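Local coordinates for protein cytochrome cL (Hyphomicrobium denitrificans, PDB 2D0W) that probably accepts electrons from methanol dehydrogenase during periplasmic methanol oxidation, carrying them on a covalently bound heme, at residues P21-D26 with D109-N114. Sequence-based numbering, arbitrary orientation.
Sequences PKEGRD and DLELDN. With ZN (zinc ion), chain D.
The Pro21 ring lies over one face of the Leu110–Glu111 peptide, with Pro21 CG 3.5 Å from Leu110 C, while the edge of the Arg25 guanidinium points back to its own loop. There Arg25 NH1 donates to Pro21 O at 3.0 Å, the oxygen near the guanidinium plane but the donor well above the carbonyl plane. This is a surface contact of a class I cytochrome c fold: the loop between helices 16-19 and 28-36 covers the start of helix 112-124, whose N-cap is Glu111.

The cap is met from outside the helix. Gly24 O takes the N-H of Asp113, in the first turn, at 2.9 Å between Gly24 O and Asp113 N; the donor lies in the carbonyl plane, though the bond is bent at hydrogen (136°). Gly24 has positive phi, and a CB there would collide with that of Glu111.

Glu111 runs its extended chain along the loop: Glu111 CG sits 3.1 Å from Glu23 O and also meets Pro21 CB, and the carboxylate lies against Gly24 CA and Glu23 CB. An alanine here would keep CB but probably loosen the loop's seat, losing CG and the carboxylate from against Glu23, Gly24 and Pro21. The carboxylates of Glu23 and Glu111 come close, which may raise their pKa values.

Leu112 lies alongside Arg25, pointing the same way, with Leu112 CD2 3.6 Å from Arg25 CD, and also touches Val30 and Met34 of helix 28-36. Asp113 sends its carboxylate away, to Tyr41, Thr27 and Lys117. At the far end Leu110 packs near the heme, and Asp109 OD1 binds zinc at 2.2 Å, together with His106 ND1 and a water.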
ATOM      1  N   PRO A  21       7.242 -13.840   5.046  1.00 19.11           N
ATOM      2  CA  PRO A  21       6.656 -15.190   5.156  1.00 18.38           C
ATOM      3  C   PRO A  21       7.035 -16.063   3.964  1.00 19.14           C
ATOM      4  O   PRO A  21       7.224 -15.541   2.868  1.00 17.16           O
ATOM      5  CB  PRO A  21       5.149 -14.896   5.099  1.00 18.61           C
ATOM      6  CG  PRO A  21       5.028 -13.531   5.722  1.00 16.49           C
ATOM      7  CD  PRO A  21       6.270 -12.780   5.360  1.00 17.33           C
ATOM      8  N   LYS A  22       7.131 -17.381   4.142  1.00 19.62           N
ATOM      9  CA  LYS A  22       7.415 -18.262   2.979  1.00 22.13           C
ATOM     10  C   LYS A  22       6.271 -18.267   1.928  1.00 21.48           C
ATOM     11  O   LYS A  22       6.518 -18.345   0.720  1.00 22.11           O
ATOM     12  CB  LYS A  22       7.768 -19.704   3.410  1.00 23.64           C
ATOM     13  CG  LYS A  22       9.228 -20.135   3.113  1.00 29.01           C
ATOM     14  CD  LYS A  22      10.295 -19.169   3.691  1.00 30.37           C
ATOM     15  CE  LYS A  22      11.586 -19.125   2.894  1.00 33.39           C
ATOM     16  NZ  LYS A  22      11.404 -19.188   1.392  1.00 35.15           N
ATOM     17  N   GLU A  23       5.033 -18.182   2.392  1.00 20.70           N
ATOM     18  CA  GLU A  23       3.858 -18.258   1.534  1.00 22.03           C
ATOM     19  C   GLU A  23       3.537 -16.904   0.927  1.00 21.30           C
ATOM     20  O   GLU A  23       3.933 -15.891   1.465  1.00 20.06           O
ATOM     21  CB  GLU A  23       2.644 -18.745   2.349  1.00 24.42           C
ATOM     22  CG  GLU A  23       2.905 -20.033   3.149  1.00 30.26           C
ATOM     23  CD  GLU A  23       3.725 -19.812   4.435  1.00 33.39           C
ATOM     24  OE1 GLU A  23       3.942 -18.638   4.893  1.00 32.96           O
ATOM     25  OE2 GLU A  23       4.173 -20.846   4.983  1.00 34.47           O
ATOM     26  N   GLY A  24       2.825 -16.894  -0.201  1.00 21.59           N
ATOM     27  CA  GLY A  24       2.263 -15.659  -0.751  1.00 20.50           C
ATOM     28  C   GLY A  24       3.263 -14.839  -1.547  1.00 21.98           C
ATOM     29  O   GLY A  24       3.079 -13.633  -1.737  1.00 20.27           O
ATOM     30  N   ARG A  25       4.326 -15.482  -2.029  1.00 21.31           N
ATOM     31  CA  ARG A  25       5.269 -14.797  -2.897  1.00 23.41           C
ATOM     32  C   ARG A  25       5.085 -15.210  -4.352  1.00 23.47           C
ATOM     33  O   ARG A  25       5.508 -14.495  -5.273  1.00 23.29           O
ATOM     34  CB  ARG A  25       6.734 -15.018  -2.459  1.00 25.13           C
ATOM     35  CG  ARG A  25       6.884 -15.632  -1.115  1.00 27.04           C
ATOM     36  CD  ARG A  25       7.888 -15.038  -0.159  1.00 29.78           C
ATOM     37  NE  ARG A  25       9.250 -15.414  -0.465  1.00 27.14           N
ATOM     38  CZ  ARG A  25      10.234 -15.565   0.419  1.00 26.82           C
ATOM     39  NH1 ARG A  25      10.032 -15.423   1.722  1.00 25.39           N
ATOM     40  NH2 ARG A  25      11.443 -15.892  -0.019  1.00 25.32           N
ATOM     41  N   ASP A  26       4.509 -16.383  -4.571  1.00 23.42           N
ATOM     42  CA  ASP A  26       4.476 -16.930  -5.924  1.00 25.73           C
ATOM     43  C   ASP A  26       3.248 -16.420  -6.716  1.00 24.61           C
ATOM     44  O   ASP A  26       2.455 -17.233  -7.184  1.00 26.82           O
ATOM     45  CB  ASP A  26       4.521 -18.488  -5.885  1.00 27.58           C
ATOM     46  CG  ASP A  26       4.433 -19.130  -7.293  1.00 30.05           C
ATOM     47  OD1 ASP A  26       4.906 -18.528  -8.278  1.00 31.91           O
ATOM     48  OD2 ASP A  26       3.878 -20.245  -7.419  1.00 31.23           O
ATOM     49  N   ASP A 109       5.491  -9.879   8.944  1.00 20.24           N
ATOM     50  CA  ASP A 109       4.086 -10.125   9.338  1.00 19.16           C
ATOM     51  C   ASP A 109       3.160 -10.465   8.174  1.00 19.13           C
ATOM     52  O   ASP A 109       2.172 -11.187   8.344  1.00 19.90           O
ATOM     53  CB  ASP A 109       3.490  -8.868  10.007  1.00 16.85           C
ATOM     54  CG  ASP A 109       4.181  -8.499  11.319  1.00 18.23           C
ATOM     55  OD1 ASP A 109       4.028  -7.350  11.788  1.00 19.12           O
ATOM     56  OD2 ASP A 109       4.873  -9.352  11.892  1.00 19.48           O
ATOM     57  N   LEU A 110       3.446  -9.852   7.032  1.00 19.49           N
ATOM     58  CA  LEU A 110       2.568  -9.824   5.844  1.00 19.77           C
ATOM     59  C   LEU A 110       3.137 -10.703   4.740  1.00 18.90           C
ATOM     60  O   LEU A 110       4.283 -10.507   4.362  1.00 19.94           O
ATOM     61  CB  LEU A 110       2.566  -8.384   5.282  1.00 19.83           C
ATOM     62  CG  LEU A 110       1.845  -7.311   6.105  1.00 19.28           C
ATOM     63  CD1 LEU A 110       2.459  -5.866   5.958  1.00 18.75           C
ATOM     64  CD2 LEU A 110       0.423  -7.384   5.663  1.00 20.87           C
ATOM     65  N   GLU A 111       2.356 -11.623   4.170  1.00 19.36           N
ATOM     66  CA  GLU A 111       2.782 -12.227   2.891  1.00 20.33           C
ATOM     67  C   GLU A 111       2.894 -11.153   1.822  1.00 19.53           C
ATOM     68  O   GLU A 111       2.101 -10.191   1.787  1.00 15.93           O
ATOM     69  CB  GLU A 111       1.831 -13.335   2.443  1.00 22.01           C
ATOM     70  CG  GLU A 111       1.862 -14.546   3.406  1.00 25.14           C
ATOM     71  CD  GLU A 111       0.671 -15.475   3.231  1.00 27.81           C
ATOM     72  OE1 GLU A 111      -0.006 -15.369   2.174  1.00 28.89           O
ATOM     73  OE2 GLU A 111       0.401 -16.312   4.146  1.00 28.41           O
ATOM     74  N   LEU A 112       3.888 -11.326   0.948  1.00 19.00           N
ATOM     75  CA  LEU A 112       4.221 -10.328  -0.048  1.00 18.72           C
ATOM     76  C   LEU A 112       3.012  -9.917  -0.877  1.00 17.60           C
ATOM     77  O   LEU A 112       2.858  -8.727  -1.181  1.00 16.86           O
ATOM     78  CB  LEU A 112       5.365 -10.815  -0.936  1.00 18.48           C
ATOM     79  CG  LEU A 112       6.745 -10.817  -0.245  1.00 20.07           C
ATOM     80  CD1 LEU A 112       7.141  -9.444   0.293  1.00 18.00           C
ATOM     81  CD2 LEU A 112       6.695 -11.765   0.878  1.00 23.73           C
ATOM     82  N   ASP A 113       2.157 -10.893  -1.214  1.00 16.81           N
ATOM     83  CA  ASP A 113       0.973 -10.625  -2.056  1.00 16.73           C
ATOM     84  C   ASP A 113      -0.015  -9.755  -1.275  1.00 14.72           C
ATOM     85  O   ASP A 113      -0.622  -8.846  -1.842  1.00 14.32           O
ATOM     86  CB  ASP A 113       0.315 -11.938  -2.513  1.00 15.78           C
ATOM     87  CG  ASP A 113      -0.730 -11.722  -3.627  1.00 18.80           C
ATOM     88  OD1 ASP A 113      -0.411 -11.122  -4.679  1.00 15.45           O
ATOM     89  OD2 ASP A 113      -1.893 -12.135  -3.418  1.00 22.52           O
ATOM     90  N   ASN A 114      -0.121 -10.026   0.025  1.00 13.52           N
ATOM     91  CA  ASN A 114      -0.976  -9.238   0.902  1.00 15.42           C
ATOM     92  C   ASN A 114      -0.420  -7.855   1.132  1.00 14.99           C
ATOM     93  O   ASN A 114      -1.170  -6.896   1.187  1.00 13.69           O
ATOM     94  CB  ASN A 114      -1.261  -9.956   2.226  1.00 15.82           C
ATOM     95  CG  ASN A 114      -2.277 -11.122   2.048  1.00 17.12           C
ATOM     96  OD1 ASN A 114      -3.114 -11.090   1.192  1.00 16.97           O
ATOM     97  ND2 ASN A 114      -2.153 -12.144   2.852  1.00 18.32           N
TER
HETATM   98 ZN    ZN D1206       2.528  -5.844  11.177  1.00 20.63          ZN
HETATM   99  O   HOH W   1       1.223  -6.299   9.520  1.00  5.66           O